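Local coordinates for protein COMPASS component SPP1 (Saccharomyces cerevisiae S288c, PDB 6J2P) that reads the histone mark H3K4me3 through its PHD finger, as a component of the Set1C/COMPASS histone methyltransferase complex, at the zinc ion site. Residues are numbered along the deposited sequence; one frame, centred on the assembly and turned at random.

Site 1: the zinc ion site. Residues 42, 44-45, 49, 69, 72, 77. With ZN (zinc ion), chain B.
Four cysteine sulphurs close round the zinc ion from four directions, making the all-cysteine site of the PHD finger. Cys42 and Cys45, the two ends of a CxxC turn, approach on different torsions: Cys42 SG stands anti to its backbone N (chi1 -172°), whereas Cys45 SG sits in the crowded position between N and the carbonyl carbon. Cys69 also takes the crowded position, and Cys72 points its sulphur anti to its carbonyl carbon. The four sulphurs stand near-tetrahedrally round the zinc, from 96° (Cys72 and Cys69) to 122° (Cys45 and Cys69). The SG atoms of Cys42, Cys45 and Cys72 each lie 2.4 Å from ZN, that of Cys69 2.5 Å. Besides its metal bond, Cys42 SG accepts a nearly straight hydrogen bond from the backbone N of Cys69 at 3.2 Å, which ties the two cysteine pairs together and probably softens the thiolate's charge. Weaker N-H contacts run from Gly44 to the same sulphur and from Cys45 N to Cys72 SG. Phe49 reaches in from the side, its ring meeting Cys69 CB over one face near the rim, 3.3 Å above the plane; the CE2-CZ edge faces the zinc without binding it. The CxxC turn lies between strands 39-41 and 48-50; Cys69 immediately precedes helix 70-73, and Cys72 lies within it.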
# COMPACT_ATOMS: atom_id res chain seq x y z
N CYS A 42 2.95 -1.00 -8.06
CA CYS A 42 3.95 -2.00 -7.70
C CYS A 42 5.35 -1.44 -7.88
O CYS A 42 5.59 -0.54 -8.69
CB CYS A 42 3.77 -3.26 -8.55
SG CYS A 42 4.81 -4.65 -8.03
N GLY A 44 8.13 -3.70 -8.25
CA GLY A 44 8.83 -4.57 -9.17
C GLY A 44 8.60 -4.14 -10.60
O GLY A 44 9.49 -3.57 -11.23
N CYS A 45 7.41 -4.41 -11.11
CA CYS A 45 6.97 -3.81 -12.36
C CYS A 45 6.40 -2.43 -12.07
O CYS A 45 6.32 -1.99 -10.92
CB CYS A 45 5.94 -4.71 -13.05
SG CYS A 45 4.38 -4.90 -12.14
N PHE A 49 -2.59 -1.44 -9.13
CA PHE A 49 -3.51 -2.48 -8.69
C PHE A 49 -4.55 -1.90 -7.74
O PHE A 49 -4.21 -1.14 -6.83
CB PHE A 49 -2.76 -3.64 -8.02
CG PHE A 49 -1.71 -4.27 -8.90
CD1 PHE A 49 -2.00 -5.42 -9.61
CD2 PHE A 49 -0.45 -3.71 -9.01
CE1 PHE A 49 -1.05 -5.99 -10.43
CE2 PHE A 49 0.51 -4.28 -9.82
CZ PHE A 49 0.21 -5.43 -10.53
N CYS A 69 3.25 -6.65 -6.13
CA CYS A 69 2.08 -7.39 -6.57
C CYS A 69 2.32 -8.90 -6.46
O CYS A 69 3.46 -9.34 -6.35
CB CYS A 69 1.73 -7.00 -8.01
SG CYS A 69 2.80 -7.70 -9.28
N CYS A 72 4.90 -10.24 -8.87
CA CYS A 72 6.29 -9.88 -8.62
C CYS A 72 6.87 -10.64 -7.44
O CYS A 72 8.06 -10.98 -7.44
CB CYS A 72 6.41 -8.38 -8.40
SG CYS A 72 6.37 -7.40 -9.92
N THR A 77 7.29 -11.36 -12.85
CA THR A 77 7.36 -10.12 -13.62
C THR A 77 8.12 -9.01 -12.91
O THR A 77 8.01 -7.84 -13.32
CB THR A 77 5.96 -9.62 -13.97
OG1 THR A 77 6.03 -8.29 -14.50
CG2 THR A 77 5.10 -9.60 -12.72
ZN ZN B . 4.50 -5.96 -10.01

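Site 2: the zinc ion site. Residues 27-30, 32, 50, 53. With ZN (zinc ion), chain C.
Cys28 has a positive phi (67°) with an extended psi, and the following Ile29 and Cys30 turn in a helix-like way, so the short Cys28-Ile29-Cys30 segment curls round one side of the metal. This is the three-cysteine, one-histidine zinc site of the PHD finger, completed by His50 and Cys53 on the opposite side. Cys28 SG lies anti to the backbone N (chi1 -167°), while Cys30 SG takes the crowded position between N and the carbonyl carbon; with these different torsions the two cysteines, one residue apart, direct both sulphurs onto one ion. Cys30 SG binds ZN at 2.3 Å, Cys28 SG at 2.4 Å. Cys53 SG, anti to its carbonyl carbon, binds ZN at 2.4 Å from within helix 51-54. His50 swings its imidazole inward with CG anti to the carbonyl carbon and coordinates through ND1, 2.1 Å from ZN, the nitrogen nearer its own backbone. The angles at zinc stay near tetrahedral. Cys30 SG lies in plane at the edge of the imidazole. The backbone N of His50 donates a hydrogen bond to Cys28 SG at 3.3 Å, so His50 meets the metal with its ring and a ligand of that metal with its main chain. An alanine in place of Cys28 would remove both the zinc bond and this acceptor, and would probably loosen the link between the Cys28-Cys30 turn and strand 48-50. Arg32 brings its guanidinium face-on over the cluster: Cys30 SG sits 3.6 Å above its plane toward the rim, and NH2 lies 3.9 Å above one face of the His50 ring, offset toward the ring's rim. Its positive charge may help offset that of the thiolates.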
# COMPACT_ATOMS: atom_id res chain seq x y z
N TYR A 27 -5.16 -1.85 -16.05
CA TYR A 27 -4.19 -2.05 -14.98
C TYR A 27 -4.62 -3.26 -14.15
O TYR A 27 -5.65 -3.88 -14.41
CB TYR A 27 -4.06 -0.81 -14.10
CG TYR A 27 -3.69 0.45 -14.85
CD1 TYR A 27 -4.67 1.30 -15.35
CD2 TYR A 27 -2.36 0.80 -15.04
CE1 TYR A 27 -4.34 2.46 -16.03
CE2 TYR A 27 -2.02 1.95 -15.72
CZ TYR A 27 -3.01 2.78 -16.21
OH TYR A 27 -2.67 3.93 -16.88
N CYS A 28 -3.80 -3.58 -13.15
CA CYS A 28 -4.16 -4.55 -12.11
C CYS A 28 -4.30 -5.97 -12.65
O CYS A 28 -4.08 -6.21 -13.84
CB CYS A 28 -5.46 -4.11 -11.42
SG CYS A 28 -5.85 -4.99 -9.89
N ILE A 29 -4.63 -6.91 -11.77
CA ILE A 29 -4.88 -8.28 -12.19
C ILE A 29 -6.23 -8.42 -12.89
O ILE A 29 -6.43 -9.37 -13.66
CB ILE A 29 -4.81 -9.25 -11.00
CG1 ILE A 29 -5.52 -8.65 -9.78
CG2 ILE A 29 -3.36 -9.58 -10.67
CD1 ILE A 29 -5.69 -9.62 -8.64
N CYS A 30 -7.17 -7.50 -12.62
CA CYS A 30 -8.45 -7.49 -13.30
C CYS A 30 -8.35 -7.00 -14.74
O CYS A 30 -9.26 -7.28 -15.54
CB CYS A 30 -9.44 -6.61 -12.53
SG CYS A 30 -8.93 -4.87 -12.38
N ARG A 32 -8.71 -4.01 -15.88
CA ARG A 32 -9.73 -2.99 -16.06
C ARG A 32 -9.10 -1.60 -15.98
O ARG A 32 -8.03 -1.43 -15.39
CB ARG A 32 -10.82 -3.12 -14.98
CG ARG A 32 -11.73 -4.33 -15.15
CD ARG A 32 -12.41 -4.72 -13.84
NE ARG A 32 -12.36 -3.64 -12.85
CZ ARG A 32 -12.53 -3.82 -11.55
NH1 ARG A 32 -12.78 -5.03 -11.07
NH2 ARG A 32 -12.46 -2.78 -10.72
N HIS A 50 -5.81 -2.27 -7.96
CA HIS A 50 -6.89 -1.80 -7.10
C HIS A 50 -6.79 -2.42 -5.72
O HIS A 50 -6.41 -3.59 -5.57
CB HIS A 50 -8.25 -2.14 -7.72
CG HIS A 50 -8.46 -1.54 -9.08
ND1 HIS A 50 -8.49 -2.30 -10.23
CD2 HIS A 50 -8.65 -0.26 -9.47
CE1 HIS A 50 -8.69 -1.52 -11.27
NE2 HIS A 50 -8.79 -0.27 -10.84
N CYS A 53 -9.24 -5.36 -5.50
CA CYS A 53 -8.80 -6.59 -6.16
C CYS A 53 -7.78 -7.35 -5.32
O CYS A 53 -7.70 -8.58 -5.42
CB CYS A 53 -8.22 -6.26 -7.54
SG CYS A 53 -9.45 -5.67 -8.73
ZN ZN C . -8.18 -4.36 -10.23

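Sites 1 and 2 lie about 12 Å apart, measured between the centres of their C-alpha atoms, and their zinc ligands interleave along the chain: Cys28 and Cys30 for site 2, Cys42 and Cys45 for site 1, His50 and Cys53 for site 2, then Cys69 and Cys72 for site 1. This is the cross-brace topology of PHD fingers. Strand 48-50 connects them directly, supplying Phe49 to site 1 and the adjacent His50 to site 2. With little regular secondary structure, the finger probably depends on both ions to hold the scaffold that recognises histone H3.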